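Local coordinates for octaprenyl-diphosphate synthase (Bacteroides thetaiotaomicron, PDB 3RMG), which probably catalyses the magnesium-dependent chain elongation of prenyl diphosphates in isoprenoid biosynthesis, at residues Y166-R171 and I208-I212; S75-L79 and L137-G142; T229-L234 and I271-I275. All coordinates share one frame; numbering follows the deposited sequence.

Contact 1: Y166-R171 and I208-I212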
loop_
_atom_site.group_PDB
_atom_site.type_symbol
_atom_site.label_atom_id
_atom_site.label_comp_id
_atom_site.label_asym_id
_atom_site.label_seq_id
_atom_site.Cartn_x
_atom_site.Cartn_y
_atom_site.Cartn_z
ATOM N N TYR A 166 17.096 -18.498 9.512
ATOM C CA TYR A 166 16.795 -18.635 8.099
ATOM C C TYR A 166 15.333 -19.040 7.900
ATOM O O TYR A 166 14.626 -18.476 7.061
ATOM C CB TYR A 166 17.720 -19.694 7.518
ATOM C CG TYR A 166 17.366 -20.212 6.147
ATOM C CD1 TYR A 166 17.447 -19.394 5.027
ATOM C CD2 TYR A 166 17.011 -21.540 5.965
ATOM C CE1 TYR A 166 17.152 -19.885 3.762
ATOM C CE2 TYR A 166 16.716 -22.041 4.708
ATOM C CZ TYR A 166 16.791 -21.210 3.614
ATOM O OH TYR A 166 16.502 -21.715 2.363
ATOM N N PHE A 167 14.894 -20.015 8.693
ATOM C CA PHE A 167 13.539 -20.535 8.617
ATOM C C PHE A 167 12.509 -19.555 9.135
ATOM O O PHE A 167 11.416 -19.430 8.581
ATOM C CB PHE A 167 13.444 -21.841 9.381
ATOM C CG PHE A 167 14.012 -22.989 8.635
ATOM C CD1 PHE A 167 15.099 -23.680 9.121
ATOM C CD2 PHE A 167 13.472 -23.361 7.421
ATOM C CE1 PHE A 167 15.617 -24.743 8.422
ATOM C CE2 PHE A 167 13.987 -24.418 6.719
ATOM C CZ PHE A 167 15.060 -25.112 7.220
ATOM N N ASP A 168 12.866 -18.861 10.204
ATOM C CA ASP A 168 12.015 -17.823 10.738
ATOM C C ASP A 168 11.697 -16.785 9.674
ATOM O O ASP A 168 10.563 -16.346 9.554
ATOM C CB ASP A 168 12.674 -17.153 11.939
ATOM C CG ASP A 168 11.712 -16.280 12.701
ATOM O OD1 ASP A 168 10.607 -16.769 13.027
ATOM O OD2 ASP A 168 12.050 -15.106 12.965
ATOM N N VAL A 169 12.704 -16.387 8.908
ATOM C CA VAL A 169 12.526 -15.389 7.859
ATOM C C VAL A 169 11.610 -15.892 6.741
ATOM O O VAL A 169 10.724 -15.171 6.273
ATOM C CB VAL A 169 13.879 -15.002 7.222
ATOM C CG1 VAL A 169 13.661 -14.062 6.029
ATOM C CG2 VAL A 169 14.816 -14.383 8.268
ATOM N N ILE A 170 11.851 -17.122 6.295
ATOM C CA ILE A 170 10.961 -17.763 5.334
ATOM C C ILE A 170 9.506 -17.841 5.856
ATOM O O ILE A 170 8.561 -17.500 5.143
ATOM C CB ILE A 170 11.462 -19.171 4.995
ATOM C CG1 ILE A 170 12.816 -19.099 4.278
ATOM C CG2 ILE A 170 10.437 -19.906 4.148
ATOM C CD1 ILE A 170 13.477 -20.484 4.077
ATOM N N ARG A 171 9.319 -18.239 7.094
ATOM C CA ARG A 171 7.991 -18.343 7.651
ATOM C C ARG A 171 7.308 -17.008 7.685
ATOM O O ARG A 171 6.118 -16.929 7.592
ATOM C CB ARG A 171 7.994 -19.017 9.014
ATOM C CG ARG A 171 8.098 -20.495 8.913
ATOM C CD ARG A 171 7.857 -21.204 10.197
ATOM N NE ARG A 171 9.083 -21.429 10.925
ATOM C CZ ARG A 171 9.848 -22.503 10.828
ATOM N NH1 ARG A 171 10.960 -22.527 11.519
ATOM N NH2 ARG A 171 9.386 -23.633 10.331
ATOM N N ILE A 208 7.510 -23.358 2.455
ATOM C CA ILE A 208 8.891 -23.624 2.864
ATOM C C ILE A 208 9.655 -24.489 1.848
ATOM O O ILE A 208 10.806 -24.185 1.527
ATOM C CB ILE A 208 8.977 -24.250 4.270
ATOM C CG1 ILE A 208 8.476 -23.258 5.321
ATOM C CG2 ILE A 208 10.418 -24.632 4.593
ATOM C CD1 ILE A 208 8.394 -23.856 6.749
ATOM N N CYS A 209 9.036 -25.556 1.336
ATOM C CA CYS A 209 9.678 -26.342 0.270
ATOM C C CYS A 209 9.991 -25.435 -0.927
ATOM O O CYS A 209 11.079 -25.468 -1.496
ATOM C CB CYS A 209 8.774 -27.475 -0.205
ATOM S SG CYS A 209 8.461 -28.754 1.000
ATOM N N PHE A 210 9.007 -24.639 -1.310
ATOM C CA PHE A 210 9.136 -23.760 -2.448
ATOM C C PHE A 210 10.321 -22.810 -2.276
ATOM O O PHE A 210 11.158 -22.681 -3.174
ATOM C CB PHE A 210 7.839 -22.977 -2.621
ATOM C CG PHE A 210 7.743 -22.234 -3.918
ATOM C CD1 PHE A 210 7.211 -22.846 -5.046
ATOM C CD2 PHE A 210 8.184 -20.917 -4.015
ATOM C CE1 PHE A 210 7.121 -22.159 -6.249
ATOM C CE2 PHE A 210 8.096 -20.220 -5.217
ATOM C CZ PHE A 210 7.565 -20.845 -6.335
ATOM N N GLN A 211 10.395 -22.153 -1.118
ATOM C CA GLN A 211 11.444 -21.160 -0.867
ATOM C C GLN A 211 12.845 -21.767 -0.848
ATOM O O GLN A 211 13.773 -21.199 -1.407
ATOM C CB GLN A 211 11.205 -20.431 0.451
ATOM C CG GLN A 211 12.157 -19.267 0.636
ATOM C CD GLN A 211 12.162 -18.368 -0.583
ATOM O OE1 GLN A 211 11.137 -17.777 -0.936
ATOM N NE2 GLN A 211 13.308 -18.270 -1.245
ATOM N N ILE A 212 12.991 -22.912 -0.190
ATOM C CA ILE A 212 14.259 -23.614 -0.138
ATOM C C ILE A 212 14.672 -24.071 -1.538
ATOM O O ILE A 212 15.841 -23.953 -1.915
ATOM C CB ILE A 212 14.187 -24.822 0.799
ATOM C CG1 ILE A 212 14.106 -24.364 2.258
ATOM C CG2 ILE A 212 15.396 -25.694 0.631
ATOM C CD1 ILE A 212 13.826 -25.532 3.244
#
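Ile170 and Gln211 meet through torsions that bring their aliphatic carbons face to face. In Ile170, CG1 is anti to the carbonyl carbon (chi1 -65°) and CG2 anti to the backbone N; both branches touch the neighbouring helix. In Gln211, CG stands opposite the backbone N (chi1 -172°), which lays CB and CG against Ile170, and the bend at chi2 then turns the amide. Ile170 CG1 comes to 3.7 Å from Gln211 CG, and Ile170 CG2 lies 3.8 Å from Gln211 CB. Ile170 CG2 also reaches Ile208 CG1, while its CD1 rests on one face of the Tyr166 ring, near the rim. The short helical segments run at 115° to each other, joining helix 163-172 to helix 193-217 in the isoprenoid synthase fold. Phe167 presents its ring edge to helix 193-217, with CE2 3.7 Å from Ile212 CD1 and 4.2 Å from Ile208 CG2. Tyr166 CD2 sits over the centre of that ring on one face. Farther out, Arg171 bends so that NH2 approaches Ile208 CD1 at 3.7 Å, a van der Waals contact, not a hydrogen bond. An alanine in place of Ile170 would probably leave the Gln211 methylenes without their apolar partner and the Tyr166 ring less restrained on one face. Tyr166 OH, 3.6 Å from Ile212 CG1, is hydrogen-bonded to Asp215, which also bonds Gln211 NE2; Gln211 OE1 bonds Thr174. Gln211 and Asp215 belong to the FQxxDDxxD sequence, the second aspartate-rich motif, which in relatives helps to bind magnesium. No hydrogen bond joins the two segments directly. The chemistry is thus divided: apolar side chains fill the space between the helices, while the bonds from Tyr166 and Gln211 probably steady the Asp215 carboxylate.

Contact 2: S75-L79 and L137-G142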
loop_
_atom_site.group_PDB
_atom_site.type_symbol
_atom_site.label_atom_id
_atom_site.label_comp_id
_atom_site.label_asym_id
_atom_site.label_seq_id
_atom_site.Cartn_x
_atom_site.Cartn_y
_atom_site.Cartn_z
ATOM N N SER A 75 -6.711 -11.142 -4.478
ATOM C CA SER A 75 -6.198 -10.255 -3.449
ATOM C C SER A 75 -4.769 -10.614 -3.088
ATOM O O SER A 75 -3.890 -9.760 -3.122
ATOM C CB SER A 75 -7.059 -10.313 -2.200
ATOM O OG SER A 75 -6.491 -9.499 -1.197
ATOM N N LEU A 76 -4.539 -11.879 -2.735
ATOM C CA LEU A 76 -3.227 -12.300 -2.266
ATOM C C LEU A 76 -2.196 -12.236 -3.379
ATOM O O LEU A 76 -1.061 -11.849 -3.154
ATOM C CB LEU A 76 -3.286 -13.692 -1.638
ATOM C CG LEU A 76 -3.925 -13.747 -0.234
ATOM C CD1 LEU A 76 -4.148 -15.167 0.205
ATOM C CD2 LEU A 76 -3.089 -12.999 0.808
ATOM N N GLU A 77 -2.601 -12.568 -4.595
ATOM C CA GLU A 77 -1.698 -12.444 -5.729
ATOM C C GLU A 77 -1.325 -10.978 -6.013
ATOM O O GLU A 77 -0.189 -10.671 -6.369
ATOM C CB GLU A 77 -2.306 -13.113 -6.963
ATOM C CG GLU A 77 -1.300 -13.423 -8.059
ATOM C CD GLU A 77 -0.376 -14.579 -7.703
ATOM O OE1 GLU A 77 -0.554 -15.179 -6.624
ATOM O OE2 GLU A 77 0.532 -14.887 -8.505
ATOM N N LEU A 78 -2.276 -10.070 -5.853
ATOM C CA LEU A 78 -1.979 -8.650 -5.994
ATOM C C LEU A 78 -1.012 -8.160 -4.908
ATOM O O LEU A 78 -0.098 -7.365 -5.181
ATOM C CB LEU A 78 -3.271 -7.825 -5.956
ATOM C CG LEU A 78 -4.199 -8.053 -7.147
ATOM C CD1 LEU A 78 -5.497 -7.279 -6.997
ATOM C CD2 LEU A 78 -3.481 -7.691 -8.427
ATOM N N LEU A 79 -1.226 -8.615 -3.677
ATOM C CA LEU A 79 -0.351 -8.226 -2.565
ATOM C C LEU A 79 1.094 -8.646 -2.843
ATOM O O LEU A 79 2.037 -7.876 -2.635
ATOM C CB LEU A 79 -0.845 -8.846 -1.251
ATOM C CG LEU A 79 0.036 -8.693 -0.011
ATOM C CD1 LEU A 79 0.320 -7.234 0.244
ATOM C CD2 LEU A 79 -0.650 -9.304 1.194
ATOM N N LEU A 137 -7.143 -11.408 7.427
ATOM C CA LEU A 137 -5.964 -12.176 7.042
ATOM C C LEU A 137 -5.099 -11.390 6.061
ATOM O O LEU A 137 -3.881 -11.310 6.199
ATOM C CB LEU A 137 -6.373 -13.539 6.457
ATOM C CG LEU A 137 -5.331 -14.358 5.683
ATOM C CD1 LEU A 137 -5.741 -15.807 5.552
ATOM C CD2 LEU A 137 -5.124 -13.772 4.303
ATOM N N VAL A 138 -5.723 -10.805 5.054
ATOM C CA VAL A 138 -4.940 -10.124 4.043
ATOM C C VAL A 138 -4.318 -8.868 4.622
ATOM O O VAL A 138 -3.153 -8.547 4.343
ATOM C CB VAL A 138 -5.790 -9.717 2.845
ATOM C CG1 VAL A 138 -4.958 -8.841 1.922
ATOM C CG2 VAL A 138 -6.292 -10.952 2.120
ATOM N N SER A 139 -5.091 -8.131 5.416
ATOM C CA SER A 139 -4.541 -6.886 5.927
ATOM C C SER A 139 -3.400 -7.183 6.902
ATOM O O SER A 139 -2.310 -6.627 6.767
ATOM C CB SER A 139 -5.623 -5.953 6.517
ATOM O OG SER A 139 -6.236 -6.480 7.688
ATOM N N SER A 140 -3.617 -8.083 7.859
ATOM C CA SER A 140 -2.543 -8.352 8.817
ATOM C C SER A 140 -1.306 -8.902 8.119
ATOM O O SER A 140 -0.184 -8.588 8.501
ATOM C CB SER A 140 -2.998 -9.278 9.945
ATOM O OG SER A 140 -3.283 -10.560 9.446
ATOM N N LEU A 141 -1.503 -9.701 7.080
ATOM C CA LEU A 141 -0.372 -10.199 6.303
ATOM C C LEU A 141 0.367 -9.037 5.673
ATOM O O LEU A 141 1.599 -9.004 5.666
ATOM C CB LEU A 141 -0.824 -11.175 5.211
ATOM C CG LEU A 141 0.300 -11.668 4.300
ATOM C CD1 LEU A 141 1.200 -12.586 5.092
ATOM C CD2 LEU A 141 -0.224 -12.386 3.056
ATOM N N GLY A 142 -0.382 -8.087 5.119
ATOM C CA GLY A 142 0.228 -6.885 4.568
ATOM C C GLY A 142 1.130 -6.250 5.615
ATOM O O GLY A 142 2.279 -5.891 5.340
#
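Leu79 and Leu141 form the tight part of this contact, where Leu79 CD2 lies 3.6 Å from Leu141 CD2. The Leu79 side chain points at the opposite helix, CG anti to the backbone N (chi1 173°), and the two leucines meet at a slant. Leu76 closes on the same methyl from another direction: its CD2 is 3.7 Å from Leu141 CD2, the side chains crossing at about a right angle. One methyl of Leu141 is therefore gripped by two leucines a helical turn apart. Val138 is held just as closely, its CG1 3.5 Å from Ser75 OG. Past Val138, Leu79 CD2 runs over bare backbone at Gly142, 4.1 Å from Gly142 N. The looser side is the Leu137 end, where this partly exposed residue offers only CD2, 4.1 Å from Leu76 CD2. Helices 67-90 and 132-154 run nearly parallel here, their short segments at 13° with axes 10.8 Å apart, as neighbours in the all-helical bundle of this family. Helix 174-188 adds to the apolar layer, with Cys181 and Ala184 against Leu76 and Ala180 against Leu141. On a different face of helix 132-154, Ser139 packs on Val124 of the second subunit, which places the pairing close to the dimer interface. The hydroxyl of Ser75, buried beside the methyls of Val138, is satisfied by a hydrogen bond to Ser122 O on helix 102-128. No hydrogen bond crosses between the two segments, and their cohesion probably rests on van der Waals contact and burial of the leucines and valine.

Contact 3: T229-L234 and I271-I275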
loop_
_atom_site.group_PDB
_atom_site.type_symbol
_atom_site.label_atom_id
_atom_site.label_comp_id
_atom_site.label_asym_id
_atom_site.label_seq_id
_atom_site.Cartn_x
_atom_site.Cartn_y
_atom_site.Cartn_z
ATOM N N THR A 229 24.371 -15.873 -11.150
ATOM C CA THR A 229 24.673 -16.973 -10.242
ATOM C C THR A 229 25.285 -16.462 -8.942
ATOM O O THR A 229 26.214 -15.657 -8.962
ATOM C CB THR A 229 25.627 -18.004 -10.882
ATOM O OG1 THR A 229 26.066 -18.931 -9.882
ATOM C CG2 THR A 229 26.844 -17.315 -11.493
ATOM N N GLY A 230 24.759 -16.936 -7.816
ATOM C CA GLY A 230 25.234 -16.515 -6.498
ATOM C C GLY A 230 24.609 -15.207 -6.050
ATOM O O GLY A 230 25.103 -14.543 -5.139
ATOM N N ASN A 231 23.504 -14.843 -6.686
ATOM C CA ASN A 231 22.875 -13.553 -6.446
ATOM C C ASN A 231 22.515 -13.253 -4.992
ATOM O O ASN A 231 22.817 -12.173 -4.490
ATOM C CB ASN A 231 21.637 -13.399 -7.322
ATOM C CG ASN A 231 21.154 -11.978 -7.377
ATOM O OD1 ASN A 231 20.421 -11.595 -8.281
ATOM N ND2 ASN A 231 21.578 -11.176 -6.410
ATOM N N ASP A 232 21.854 -14.193 -4.320
ATOM C CA ASP A 232 21.414 -13.978 -2.936
ATOM C C ASP A 232 22.567 -13.519 -2.045
ATOM O O ASP A 232 22.359 -12.758 -1.094
ATOM C CB ASP A 232 20.788 -15.249 -2.338
ATOM C CG ASP A 232 19.445 -15.609 -2.962
ATOM O OD1 ASP A 232 18.691 -14.695 -3.361
ATOM O OD2 ASP A 232 19.145 -16.818 -3.040
ATOM N N MET A 233 23.774 -14.003 -2.338
ATOM C CA MET A 233 24.966 -13.595 -1.588
ATOM C C MET A 233 25.324 -12.130 -1.866
ATOM O O MET A 233 25.594 -11.364 -0.943
ATOM C CB MET A 233 26.158 -14.519 -1.882
ATOM C CG MET A 233 26.063 -15.904 -1.239
ATOM S SD MET A 233 27.579 -16.863 -1.409
ATOM C CE MET A 233 27.160 -18.428 -0.660
ATOM N N LEU A 234 25.314 -11.746 -3.141
ATOM C CA LEU A 234 25.568 -10.365 -3.535
ATOM C C LEU A 234 24.650 -9.418 -2.781
ATOM O O LEU A 234 24.978 -8.248 -2.568
ATOM C CB LEU A 234 25.339 -10.189 -5.035
ATOM C CG LEU A 234 26.401 -10.762 -5.970
ATOM C CD1 LEU A 234 25.940 -10.675 -7.423
ATOM C CD2 LEU A 234 27.714 -10.024 -5.770
ATOM N N ILE A 271 32.370 -14.964 -3.930
ATOM C CA ILE A 271 31.082 -15.636 -3.861
ATOM C C ILE A 271 31.089 -16.954 -4.649
ATOM O O ILE A 271 30.665 -17.996 -4.136
ATOM C CB ILE A 271 29.953 -14.690 -4.328
ATOM C CG1 ILE A 271 29.549 -13.764 -3.170
ATOM C CG2 ILE A 271 28.769 -15.482 -4.846
ATOM C CD1 ILE A 271 28.924 -12.443 -3.601
ATOM N N VAL A 272 31.590 -16.914 -5.881
ATOM C CA VAL A 272 31.695 -18.120 -6.694
ATOM C C VAL A 272 32.437 -19.200 -5.926
ATOM O O VAL A 272 32.152 -20.389 -6.065
ATOM C CB VAL A 272 32.427 -17.856 -8.029
ATOM C CG1 VAL A 272 32.685 -19.163 -8.757
ATOM C CG2 VAL A 272 31.626 -16.902 -8.912
ATOM N N ARG A 273 33.390 -18.776 -5.106
ATOM C CA ARG A 273 34.231 -19.709 -4.371
ATOM C C ARG A 273 33.520 -20.301 -3.166
ATOM O O ARG A 273 33.623 -21.502 -2.904
ATOM C CB ARG A 273 35.526 -19.029 -3.926
ATOM C CG ARG A 273 36.653 -19.091 -4.943
ATOM C CD ARG A 273 37.853 -18.286 -4.464
ATOM N NE ARG A 273 37.669 -16.854 -4.688
ATOM C CZ ARG A 273 38.345 -15.905 -4.050
ATOM N NH1 ARG A 273 39.245 -16.229 -3.133
ATOM N NH2 ARG A 273 38.110 -14.629 -4.326
ATOM N N LEU A 274 32.818 -19.452 -2.419
ATOM C CA LEU A 274 32.025 -19.931 -1.287
ATOM C C LEU A 274 30.880 -20.823 -1.780
ATOM O O LEU A 274 30.656 -21.911 -1.252
ATOM C CB LEU A 274 31.502 -18.772 -0.436
ATOM C CG LEU A 274 31.093 -19.237 0.964
ATOM C CD1 LEU A 274 32.165 -20.133 1.554
ATOM C CD2 LEU A 274 30.797 -18.068 1.888
ATOM N N ILE A 275 30.176 -20.369 -2.810
ATOM C CA ILE A 275 29.226 -21.223 -3.504
ATOM C C ILE A 275 29.832 -22.599 -3.789
ATOM O O ILE A 275 29.259 -23.630 -3.428
ATOM C CB ILE A 275 28.759 -20.578 -4.813
ATOM C CG1 ILE A 275 27.846 -19.389 -4.509
ATOM C CG2 ILE A 275 28.045 -21.598 -5.693
ATOM C CD1 ILE A 275 27.112 -18.849 -5.713
#
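Thr229 borders Ile275 at the exposed start of the segment. Gly230, the next residue, opens the GNDMLEGKLTLP sequence that follows the second aspartate-rich motif, a family sequence in the isoprenoid synthase fold; the residues just before the segment, 223-228, are not modelled. Gly230 is the N-cap of the short helix 231-234. Its positive phi (83°) suits glycine, and a side chain here would be directed at helix 268-280, where the CG2 methyl of Ile271 lies close, 3.8 Å from Gly230 O. The same carbonyl receives weak bonds from Met233 N and Leu234 N. The Asn231 side chain points away from helix 268-280; the backbone N-H groups of Asn231 and Asp232 bond to the Asp218 carboxylate, that of Asn231 weakly. Asp218 also shares backbone hydrogen bonds with Gly230, so the start of the helix is tied to the preceding aspartate-rich motif. Met233 carries much of the burial. With CG anti to the carbonyl carbon (chi1 -74°) and the chain extended beyond, it lies alongside Ile271, the two running in opposite directions. Its CB rests 3.7 Å from Ile271 CG1 and its SD 3.9 Å from Ile271 CG2, while the sulfur and CE continue to Ile275 CG1, each 4.0 Å from it. Val261 of helix 252-263 packs on the same methionine, and Leu274 lies beyond its methyl, adding further apolar contacts to Met233. Leu234, exposed at the edge, comes in at about a right angle to Ile271; its CD2 presses against Ile271 CD1 at 3.5 Å, closer than methyls normally pack.

Overall arrangement
The three contacts follow one another along the chain in series, contact 2 first, contact 1 next and contact 3 last, all within the polyprenyl synthetase fold. Contact 1 sits nearest the middle of the chain: its centre is about 18 Å from that of contact 2 and about 19 Å from that of contact 3, while the centres of contacts 2 and 3 lie about 32 Å apart on opposite sides of the chain's centre. The second aspartate-rich motif links contacts 1 and 3: Asp215 is bonded from the first and Asp218 from the last. Contact 2 involves helix 67-90, at whose C-terminal end the first aspartate-rich motif lies; in relatives these two motifs face each other across the magnesium-dependent active site.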